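TarM (Staphylococcus aureus subsp. aureus 21178, PDB 4X7M) belongs to the GT-B class of glycosyltransferase folds, two Rossmann-like domains, the first interrupted by a long antiparallel sheet, and holds UDP in the crystal. Local coordinates at residues M327-R332 with E357-D362; P418-D423 with N437-E442; R140-S145 with H152-F157. The protein carries 1 engineered substitution. All coordinates share one frame; numbering follows the deposited sequence.

In the fold
Contacts 1 and 2 belong to the same Rossmann-like domain, in the part of the chain related to group 1 glycosyltransferases, their centres about 21 Å apart and their nearest atoms about 6 Å. Contact 1 joins loops that follow strands 320-324 and 351-355 and carries a lysine bonded to UDP. Contact 2 pairs strand 419-422 with the edge strand 438-441 of the same six-stranded parallel sheet; the side chain of Val419 is about 10 Å from UDP. Contact 3 is a hairpin in the ten-stranded antiparallel sheet, with its centre about 37 Å from that of contact 1 and about 54 Å from that of contact 2, on the opposite side of the chain's centre from contact 2.

Contact 1 (M327-R332 with E357-D362); sequences MVPTKR and EGSVKD. With UDP (uridine-5'-diphosphate), chain C.
Met327 and Val360 meet at an oblique angle, with Met327 CG against Val360 CG2 at 3.7 Å. The thioether chain bends at chi2 (103°), carrying SD past the backbone of Glu357 and CE onto the aliphatic part of Lys361, where Met327 CE lies 3.7 Å from Lys361 CG. Val360 straddles the other segment with its two methyls: CG2 rests on the carbonyl of Met327, while Val360 CG1 reaches the ring of Pro329 at CD, 3.8 Å away. Two backbone bonds fix this packing. Met327 N gives its hydrogen to Glu357 O at 3.0 Å, approaching from above the carbonyl plane, and Val360 N gives a straighter bond to Met327 O (3.2 Å, 162° at the hydrogen). These are loops beyond neighbouring parallel strands of a Rossmann-like domain, and Gly358 to Lys361 forms a type I turn leading into helix 361-370; Ile333 of helix 333-346 also touches Met327 and Val360. Lys331 turns its end away from the turn. Bent at chi2 (-62°) and extended beyond, it delivers NZ to the diphosphate of UDP, 3.1 Å from O3A, with a weak second bond to O1B. Glu403 forms a salt bridge with the same ammonium group.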
loop_
_atom_site.group_PDB
_atom_site.type_symbol
_atom_site.label_atom_id
_atom_site.label_comp_id
_atom_site.label_asym_id
_atom_site.label_seq_id
_atom_site.Cartn_x
_atom_site.Cartn_y
_atom_site.Cartn_z
ATOM N N MET A 327 1.828 -8.848 11.056
ATOM C CA MET A 327 2.182 -8.840 12.472
ATOM C C MET A 327 2.494 -7.398 12.935
ATOM O O MET A 327 3.656 -7.091 13.187
ATOM C CB MET A 327 3.414 -9.705 12.661
ATOM C CG MET A 327 3.268 -10.740 13.672
ATOM S SD MET A 327 3.012 -12.270 12.831
ATOM C CE MET A 327 3.642 -13.318 13.983
ATOM N N VAL A 328 1.451 -6.530 13.087
ATOM C CA VAL A 328 1.583 -5.112 13.475
ATOM C C VAL A 328 0.848 -4.743 14.760
ATOM O O VAL A 328 -0.084 -5.453 15.141
ATOM C CB VAL A 328 1.245 -4.154 12.301
ATOM C CG1 VAL A 328 2.158 -4.397 11.099
ATOM C CG2 VAL A 328 -0.240 -4.206 11.912
ATOM N N PRO A 329 1.249 -3.661 15.479
ATOM C CA PRO A 329 0.569 -3.331 16.762
ATOM C C PRO A 329 -0.951 -3.169 16.766
ATOM O O PRO A 329 -1.551 -3.605 17.734
ATOM C CB PRO A 329 1.281 -2.065 17.243
ATOM C CG PRO A 329 2.629 -2.125 16.588
ATOM C CD PRO A 329 2.369 -2.726 15.222
ATOM N N THR A 330 -1.577 -2.579 15.716
ATOM C CA THR A 330 -3.056 -2.356 15.642
ATOM C C THR A 330 -3.883 -3.663 15.672
ATOM O O THR A 330 -5.033 -3.641 16.134
ATOM C CB THR A 330 -3.452 -1.495 14.424
ATOM O OG1 THR A 330 -2.958 -2.121 13.237
ATOM C CG2 THR A 330 -2.933 -0.068 14.488
ATOM N N LYS A 331 -3.283 -4.792 15.177
ATOM C CA LYS A 331 -3.836 -6.156 15.120
ATOM C C LYS A 331 -3.975 -6.789 16.491
ATOM O O LYS A 331 -4.738 -7.746 16.654
ATOM C CB LYS A 331 -2.950 -7.056 14.242
ATOM C CG LYS A 331 -2.878 -6.619 12.778
ATOM C CD LYS A 331 -4.228 -6.658 12.106
ATOM C CE LYS A 331 -4.189 -6.286 10.657
ATOM N NZ LYS A 331 -5.581 -6.180 10.122
ATOM N N ARG A 332 -3.204 -6.258 17.476
ATOM C CA ARG A 332 -3.130 -6.663 18.882
ATOM C C ARG A 332 -2.940 -8.152 19.055
ATOM O O ARG A 332 -3.738 -8.821 19.716
ATOM C CB ARG A 332 -4.320 -6.131 19.705
ATOM C CG ARG A 332 -4.457 -4.610 19.768
ATOM C CD ARG A 332 -3.309 -3.830 20.400
ATOM N NE ARG A 332 -2.922 -4.320 21.728
ATOM C CZ ARG A 332 -3.451 -3.897 22.873
ATOM N NH1 ARG A 332 -4.427 -2.995 22.872
ATOM N NH2 ARG A 332 -3.029 -4.392 24.026
ATOM N N GLU A 357 4.022 -11.786 9.051
ATOM C CA GLU A 357 5.272 -11.186 9.528
ATOM C C GLU A 357 5.157 -9.683 9.782
ATOM O O GLU A 357 4.227 -9.039 9.264
ATOM C CB GLU A 357 6.511 -11.591 8.715
ATOM C CG GLU A 357 6.465 -11.373 7.231
ATOM C CD GLU A 357 7.329 -12.388 6.509
ATOM O OE1 GLU A 357 7.725 -13.395 7.147
ATOM O OE2 GLU A 357 7.553 -12.210 5.288
ATOM N N GLY A 358 6.022 -9.179 10.666
ATOM C CA GLY A 358 6.052 -7.771 11.048
ATOM C C GLY A 358 6.739 -7.485 12.364
ATOM O O GLY A 358 7.231 -8.399 13.036
ATOM N N SER A 359 6.716 -6.191 12.752
ATOM C CA SER A 359 7.351 -5.601 13.927
ATOM C C SER A 359 7.099 -6.302 15.255
ATOM O O SER A 359 8.032 -6.427 16.045
ATOM C CB SER A 359 7.055 -4.100 14.001
ATOM O OG SER A 359 5.866 -3.753 14.697
ATOM N N VAL A 360 5.864 -6.768 15.507
ATOM C CA VAL A 360 5.521 -7.443 16.769
ATOM C C VAL A 360 6.021 -8.901 16.874
ATOM O O VAL A 360 6.102 -9.415 17.988
ATOM C CB VAL A 360 4.012 -7.308 17.162
ATOM C CG1 VAL A 360 3.527 -5.858 17.118
ATOM C CG2 VAL A 360 3.123 -8.185 16.292
ATOM N N LYS A 361 6.313 -9.563 15.731
ATOM C CA LYS A 361 6.718 -10.977 15.628
ATOM C C LYS A 361 7.653 -11.500 16.739
ATOM O O LYS A 361 7.346 -12.534 17.331
ATOM C CB LYS A 361 7.210 -11.323 14.209
ATOM C CG LYS A 361 7.306 -12.821 13.889
ATOM C CD LYS A 361 7.590 -13.045 12.396
ATOM C CE LYS A 361 7.799 -14.495 11.994
ATOM N NZ LYS A 361 8.025 -14.627 10.516
ATOM N N ASP A 362 8.743 -10.775 17.062
ATOM C CA ASP A 362 9.680 -11.180 18.126
ATOM C C ASP A 362 9.056 -11.010 19.508
ATOM O O ASP A 362 9.215 -11.891 20.357
ATOM C CB ASP A 362 11.007 -10.408 18.041
ATOM C CG ASP A 362 11.701 -10.500 16.699
ATOM O OD1 ASP A 362 11.224 -9.844 15.735
ATOM O OD2 ASP A 362 12.734 -11.197 16.613
HETATM N N1 UDP C . -1.968 -11.742 4.100
HETATM C C2 UDP C . -1.439 -12.835 3.427
HETATM N N3 UDP C . -0.485 -13.543 4.129
HETATM C C4 UDP C . 0.035 -13.234 5.377
HETATM C C5 UDP C . -0.504 -12.047 5.973
HETATM C C6 UDP C . -1.479 -11.363 5.341
HETATM O O2 UDP C . -1.698 -13.099 2.262
HETATM O O4 UDP C . 0.895 -13.971 5.888
HETATM C "C1'" UDP C . -3.129 -11.005 3.500
HETATM C "C2'" UDP C . -4.505 -11.577 3.834
HETATM O "O2'" UDP C . -4.880 -12.686 3.031
HETATM C "C3'" UDP C . -5.386 -10.368 3.515
HETATM C "C4'" UDP C . -4.531 -9.195 3.988
HETATM O "O4'" UDP C . -3.165 -9.686 4.021
HETATM O "O3'" UDP C . -5.611 -10.216 2.117
HETATM C "C5'" UDP C . -4.927 -8.580 5.311
HETATM O "O5'" UDP C . -6.190 -7.853 5.225
HETATM P PA UDP C . -6.789 -6.933 6.404
HETATM O O1A UDP C . -7.417 -7.760 7.466
HETATM O O2A UDP C . -7.819 -5.907 5.894
HETATM O O3A UDP C . -5.598 -6.147 7.035
HETATM P PB UDP C . -4.469 -5.125 6.535
HETATM O O1B UDP C . -4.183 -4.229 7.733
HETATM O O2B UDP C . -3.242 -5.921 6.087
HETATM O O3B UDP C . -4.953 -4.309 5.414
#

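Contact 2 (P418-D423 with N437-E442); sequences PVVAFD and NGYLIE
Val419 O accepts the first of four direct backbone hydrogen bonds, from Tyr439 N, between strands that run the same way, their axes 11° apart. Ala421 uses both its polar atoms: its N bonds to Tyr439 O at 3.1 Å, and its O receives Ile441 N at 2.8 Å. Asp423 N closes the series on Ile441 O. Before the first bond along the strands, a water bridges the two segments, accepting from Val419 N at 2.7 Å and donating to Asn437 O.

Apolar contacts gather on the face bearing Val420, Phe422, Tyr439 and Ile441. Val420 lies alongside Tyr439 and puts CG2 at the ring edge, 4.1 Å from CD2, while its CG1 meets Ile441 CG1 at 3.9 Å. The other branch of Ile441, CG2, stands anti to the backbone N and reaches the edge of the Phe422 ring, 3.6 Å from CE1. Helix 446-457 touches Ile441 and Tyr439 here, whereas on the other face helix 407-414 packs against Val419 and Ala421.

Adjacent parallel strands connected by way of the short helix 428-431, with helices on both faces, are the beta-alpha-beta construction of a Rossmann-like GT-B domain, here at one edge of the sheet.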
loop_
_atom_site.group_PDB
_atom_site.type_symbol
_atom_site.label_atom_id
_atom_site.label_comp_id
_atom_site.label_asym_id
_atom_site.label_seq_id
_atom_site.Cartn_x
_atom_site.Cartn_y
_atom_site.Cartn_z
ATOM N N PRO A 418 -16.175 -19.217 10.338
ATOM C CA PRO A 418 -16.755 -18.142 11.172
ATOM C C PRO A 418 -15.737 -17.290 11.907
ATOM O O PRO A 418 -14.660 -17.773 12.264
ATOM C CB PRO A 418 -17.643 -18.897 12.166
ATOM C CG PRO A 418 -17.089 -20.312 12.193
ATOM C CD PRO A 418 -16.640 -20.553 10.777
ATOM N N VAL A 419 -16.074 -16.016 12.136
ATOM C CA VAL A 419 -15.149 -15.118 12.806
ATOM C C VAL A 419 -15.628 -14.786 14.231
ATOM O O VAL A 419 -16.817 -14.494 14.456
ATOM C CB VAL A 419 -14.788 -13.844 11.981
ATOM C CG1 VAL A 419 -13.767 -12.980 12.722
ATOM C CG2 VAL A 419 -14.271 -14.178 10.578
ATOM N N VAL A 420 -14.671 -14.854 15.195
ATOM C CA VAL A 420 -14.869 -14.427 16.588
ATOM C C VAL A 420 -14.001 -13.162 16.673
ATOM O O VAL A 420 -12.764 -13.253 16.628
ATOM C CB VAL A 420 -14.493 -15.486 17.654
ATOM C CG1 VAL A 420 -14.511 -14.879 19.058
ATOM C CG2 VAL A 420 -15.407 -16.710 17.569
ATOM N N ALA A 421 -14.656 -11.985 16.688
ATOM C CA ALA A 421 -13.911 -10.733 16.688
ATOM C C ALA A 421 -14.380 -9.688 17.673
ATOM O O ALA A 421 -15.579 -9.581 17.960
ATOM C CB ALA A 421 -13.940 -10.137 15.309
ATOM N N PHE A 422 -13.442 -8.835 18.095
ATOM C CA PHE A 422 -13.728 -7.683 18.915
ATOM C C PHE A 422 -14.595 -6.707 18.084
ATOM O O PHE A 422 -14.292 -6.456 16.905
ATOM C CB PHE A 422 -12.418 -7.040 19.373
ATOM C CG PHE A 422 -11.813 -7.729 20.573
ATOM C CD1 PHE A 422 -12.623 -8.341 21.533
ATOM C CD2 PHE A 422 -10.442 -7.710 20.784
ATOM C CE1 PHE A 422 -12.063 -8.984 22.634
ATOM C CE2 PHE A 422 -9.890 -8.325 21.902
ATOM C CZ PHE A 422 -10.703 -8.970 22.813
ATOM N N ASP A 423 -15.702 -6.215 18.674
ATOM C CA ASP A 423 -16.634 -5.296 18.010
ATOM C C ASP A 423 -16.008 -3.898 17.968
ATOM O O ASP A 423 -16.309 -3.050 18.786
ATOM C CB ASP A 423 -18.005 -5.317 18.710
ATOM C CG ASP A 423 -19.130 -4.696 17.941
ATOM O OD1 ASP A 423 -18.891 -4.249 16.811
ATOM O OD2 ASP A 423 -20.263 -4.677 18.463
ATOM N N ASN A 437 -23.627 -16.113 12.237
ATOM C CA ASN A 437 -22.467 -16.383 11.372
ATOM C C ASN A 437 -21.100 -16.041 11.957
ATOM O O ASN A 437 -20.128 -15.962 11.230
ATOM C CB ASN A 437 -22.643 -15.879 9.942
ATOM C CG ASN A 437 -23.010 -14.444 9.736
ATOM O OD1 ASN A 437 -22.274 -13.544 10.087
ATOM N ND2 ASN A 437 -24.105 -14.211 9.015
ATOM N N GLY A 438 -21.044 -15.934 13.276
ATOM C CA GLY A 438 -19.857 -15.636 14.055
ATOM C C GLY A 438 -20.236 -14.960 15.351
ATOM O O GLY A 438 -21.416 -14.935 15.714
ATOM N N TYR A 439 -19.241 -14.392 16.052
ATOM C CA TYR A 439 -19.475 -13.704 17.330
ATOM C C TYR A 439 -18.840 -12.343 17.408
ATOM O O TYR A 439 -17.684 -12.163 17.022
ATOM C CB TYR A 439 -19.059 -14.550 18.550
ATOM C CG TYR A 439 -19.910 -15.775 18.787
ATOM C CD1 TYR A 439 -21.208 -15.663 19.282
ATOM C CD2 TYR A 439 -19.394 -17.056 18.596
ATOM C CE1 TYR A 439 -21.992 -16.793 19.520
ATOM C CE2 TYR A 439 -20.166 -18.193 18.841
ATOM C CZ TYR A 439 -21.466 -18.055 19.299
ATOM O OH TYR A 439 -22.226 -19.174 19.529
ATOM N N LEU A 440 -19.614 -11.379 17.918
ATOM C CA LEU A 440 -19.168 -10.008 18.143
ATOM C C LEU A 440 -18.813 -9.901 19.598
ATOM O O LEU A 440 -19.673 -10.089 20.458
ATOM C CB LEU A 440 -20.267 -8.993 17.801
ATOM C CG LEU A 440 -20.213 -8.274 16.481
ATOM C CD1 LEU A 440 -18.796 -8.269 15.852
ATOM C CD2 LEU A 440 -21.298 -8.726 15.582
ATOM N N ILE A 441 -17.541 -9.633 19.887
ATOM C CA ILE A 441 -17.089 -9.537 21.276
ATOM C C ILE A 441 -16.959 -8.088 21.666
ATOM O O ILE A 441 -16.613 -7.271 20.832
ATOM C CB ILE A 441 -15.779 -10.359 21.536
ATOM C CG1 ILE A 441 -15.853 -11.814 20.971
ATOM C CG2 ILE A 441 -15.375 -10.339 23.007
ATOM C CD1 ILE A 441 -16.958 -12.703 21.602
ATOM N N GLU A 442 -17.263 -7.773 22.921
ATOM C CA GLU A 442 -17.099 -6.466 23.525
ATOM C C GLU A 442 -15.596 -6.241 23.483
ATOM O O GLU A 442 -14.833 -7.100 23.926
ATOM C CB GLU A 442 -17.579 -6.520 24.995
ATOM C CG GLU A 442 -17.324 -5.237 25.770
ATOM C CD GLU A 442 -17.233 -5.409 27.272
ATOM O OE1 GLU A 442 -18.097 -6.110 27.847
ATOM O OE2 GLU A 442 -16.291 -4.845 27.873
HETATM O O HOH W 1 -18.094 -14.627 10.920
#

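Contact 3 (R140-S145 with H152-F157); sequences RIERFS and HMKETF
Arg140 lies across the face of the Phe157 ring, and it is a methylene rather than the charged group that sits over the centre: CD is 3.4 Å from the ring centroid and only 3° off its normal, a CH-pi contact. The guanidinium continues over the rim as an off-centre cation-pi stack, its plane tilted 29° from the ring and its CZ 4.3 Å from the centroid. Bends at chi2 and chi3 fold the arginine chain down onto the aromatic face, and Asp133 holds NH2 in a salt bridge. The Phe157 edge meets Arg143 CB, while Asp133 also pairs with Arg143 NE and so connects the two arginines.

The segments are the arms of a hairpin, strands 139-147 and 150-157, inside a long antiparallel sheet, flanked by strands 129-136 and 163-169. Arg143 with Glu155 and Ser145 with Met153 are hydrogen-bonded pairs; the bond from Glu155 N to Arg143 O is 2.8 Å, but its return from Arg143 N to Glu155 O is weak. His152 and Met153 both face Ser145, a classic beta bulge, with both Ser145 N and Ser145 O bonded to this partner strand.

On the face shared by Glu142, Phe144 and Lys154, the lysine runs beside Phe144, setting CG over the ring, 4.0 Å from its centroid. A turn at chi3 (97°) then sends NZ towards Glu142 OE1, a long salt bridge at 3.7 Å; Arg95 grips the carboxylate through OE2. On the opposite face Arg143 and Glu155 run side by side, with Arg143 CD 3.6 Å from Glu155 OE1, the charged ends staying beyond salt-bridge range. One water joins Arg143 O, Ser145 OG and Glu155 OE1, lying 2.8 Å from the carboxylate oxygen, whose partner OE2 is bonded to Gln166 of strand 163-169.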
loop_
_atom_site.group_PDB
_atom_site.type_symbol
_atom_site.label_atom_id
_atom_site.label_comp_id
_atom_site.label_asym_id
_atom_site.label_seq_id
_atom_site.Cartn_x
_atom_site.Cartn_y
_atom_site.Cartn_z
ATOM N N ARG A 140 32.422 13.540 -0.869
ATOM C CA ARG A 140 31.435 13.179 -1.896
ATOM C C ARG A 140 30.537 14.352 -2.289
ATOM O O ARG A 140 29.787 14.859 -1.458
ATOM C CB ARG A 140 30.616 11.953 -1.441
ATOM C CG ARG A 140 29.634 11.379 -2.469
ATOM C CD ARG A 140 28.327 10.987 -1.795
ATOM N NE ARG A 140 28.084 9.547 -1.843
ATOM C CZ ARG A 140 27.298 8.882 -0.999
ATOM N NH1 ARG A 140 26.684 9.519 -0.005
ATOM N NH2 ARG A 140 27.140 7.572 -1.127
ATOM N N ILE A 141 30.639 14.782 -3.556
ATOM C CA ILE A 141 29.867 15.895 -4.114
ATOM C C ILE A 141 28.755 15.448 -5.074
ATOM O O ILE A 141 27.714 16.104 -5.146
ATOM C CB ILE A 141 30.767 16.999 -4.735
ATOM C CG1 ILE A 141 31.736 16.429 -5.796
ATOM C CG2 ILE A 141 31.507 17.779 -3.645
ATOM C CD1 ILE A 141 31.938 17.316 -7.016
ATOM N N GLU A 142 28.987 14.356 -5.832
ATOM C CA GLU A 142 28.041 13.861 -6.833
ATOM C C GLU A 142 27.842 12.335 -6.818
ATOM O O GLU A 142 28.631 11.609 -6.219
ATOM C CB GLU A 142 28.502 14.308 -8.235
ATOM C CG GLU A 142 28.282 15.779 -8.543
ATOM C CD GLU A 142 28.862 16.232 -9.867
ATOM O OE1 GLU A 142 28.118 16.847 -10.665
ATOM O OE2 GLU A 142 30.065 15.978 -10.108
ATOM N N ARG A 143 26.771 11.856 -7.474
ATOM C CA ARG A 143 26.493 10.431 -7.652
ATOM C C ARG A 143 25.689 10.178 -8.917
ATOM O O ARG A 143 24.593 10.699 -9.062
ATOM C CB ARG A 143 25.825 9.772 -6.430
ATOM C CG ARG A 143 25.339 8.344 -6.707
ATOM C CD ARG A 143 24.597 7.751 -5.548
ATOM N NE ARG A 143 25.470 6.864 -4.780
ATOM C CZ ARG A 143 25.110 6.224 -3.671
ATOM N NH1 ARG A 143 23.883 6.369 -3.179
ATOM N NH2 ARG A 143 25.973 5.434 -3.044
ATOM N N PHE A 144 26.234 9.352 -9.804
ATOM C CA PHE A 144 25.585 8.950 -11.030
ATOM C C PHE A 144 25.102 7.522 -10.875
ATOM O O PHE A 144 25.909 6.630 -10.624
ATOM C CB PHE A 144 26.565 9.072 -12.201
ATOM C CG PHE A 144 26.879 10.489 -12.595
ATOM C CD1 PHE A 144 26.070 11.172 -13.493
ATOM C CD2 PHE A 144 28.005 11.131 -12.101
ATOM C CE1 PHE A 144 26.391 12.469 -13.901
ATOM C CE2 PHE A 144 28.310 12.439 -12.486
ATOM C CZ PHE A 144 27.507 13.095 -13.391
ATOM N N SER A 145 23.788 7.312 -10.998
ATOM C CA SER A 145 23.134 6.002 -10.884
ATOM C C SER A 145 22.838 5.432 -12.276
ATOM O O SER A 145 22.348 6.149 -13.146
ATOM C CB SER A 145 21.858 6.099 -10.043
ATOM O OG SER A 145 22.161 6.464 -8.708
ATOM N N HIS A 152 20.537 7.194 -15.319
ATOM C CA HIS A 152 19.131 7.535 -15.114
ATOM C C HIS A 152 18.952 8.632 -14.047
ATOM O O HIS A 152 17.942 9.343 -14.054
ATOM C CB HIS A 152 18.285 6.268 -14.811
ATOM C CG HIS A 152 18.456 5.679 -13.438
ATOM N ND1 HIS A 152 17.726 6.148 -12.350
ATOM C CD2 HIS A 152 19.207 4.629 -13.033
ATOM C CE1 HIS A 152 18.108 5.421 -11.313
ATOM N NE2 HIS A 152 18.980 4.482 -11.668
ATOM N N MET A 153 19.921 8.745 -13.115
ATOM C CA MET A 153 19.869 9.732 -12.045
ATOM C C MET A 153 21.250 10.262 -11.669
ATOM O O MET A 153 22.223 9.510 -11.621
ATOM C CB MET A 153 19.156 9.142 -10.799
ATOM C CG MET A 153 18.794 10.177 -9.730
ATOM S SD MET A 153 17.843 9.544 -8.308
ATOM C CE MET A 153 18.918 8.233 -7.724
ATOM N N LYS A 154 21.309 11.565 -11.382
ATOM C CA LYS A 154 22.469 12.261 -10.832
ATOM C C LYS A 154 21.976 12.943 -9.567
ATOM O O LYS A 154 20.941 13.619 -9.589
ATOM C CB LYS A 154 23.093 13.290 -11.800
ATOM C CG LYS A 154 24.353 13.991 -11.252
ATOM C CD LYS A 154 24.825 15.189 -12.107
ATOM C CE LYS A 154 24.344 16.523 -11.599
ATOM N NZ LYS A 154 24.910 17.662 -12.373
ATOM N N GLU A 155 22.708 12.730 -8.466
ATOM C CA GLU A 155 22.437 13.325 -7.166
ATOM C C GLU A 155 23.601 14.190 -6.752
ATOM O O GLU A 155 24.745 13.783 -6.904
ATOM C CB GLU A 155 22.197 12.246 -6.103
ATOM C CG GLU A 155 20.821 11.623 -6.177
ATOM C CD GLU A 155 20.689 10.362 -5.349
ATOM O OE1 GLU A 155 21.420 9.383 -5.629
ATOM O OE2 GLU A 155 19.830 10.346 -4.436
ATOM N N THR A 156 23.310 15.389 -6.253
ATOM C CA THR A 156 24.293 16.344 -5.751
ATOM C C THR A 156 24.217 16.298 -4.229
ATOM O O THR A 156 23.118 16.321 -3.667
ATOM C CB THR A 156 24.057 17.736 -6.364
ATOM O OG1 THR A 156 24.421 17.693 -7.741
ATOM C CG2 THR A 156 24.854 18.838 -5.677
ATOM N N PHE A 157 25.384 16.207 -3.573
ATOM C CA PHE A 157 25.520 16.137 -2.116
ATOM C C PHE A 157 26.086 17.442 -1.546
ATOM O O PHE A 157 26.662 18.246 -2.286
ATOM C CB PHE A 157 26.405 14.939 -1.718
ATOM C CG PHE A 157 25.819 13.601 -2.085
ATOM C CD1 PHE A 157 25.887 13.129 -3.391
ATOM C CD2 PHE A 157 25.203 12.811 -1.128
ATOM C CE1 PHE A 157 25.329 11.902 -3.735
ATOM C CE2 PHE A 157 24.654 11.576 -1.471
ATOM C CZ PHE A 157 24.725 11.127 -2.772
HETATM O O HOH W 2 22.443 9.117 -8.226
#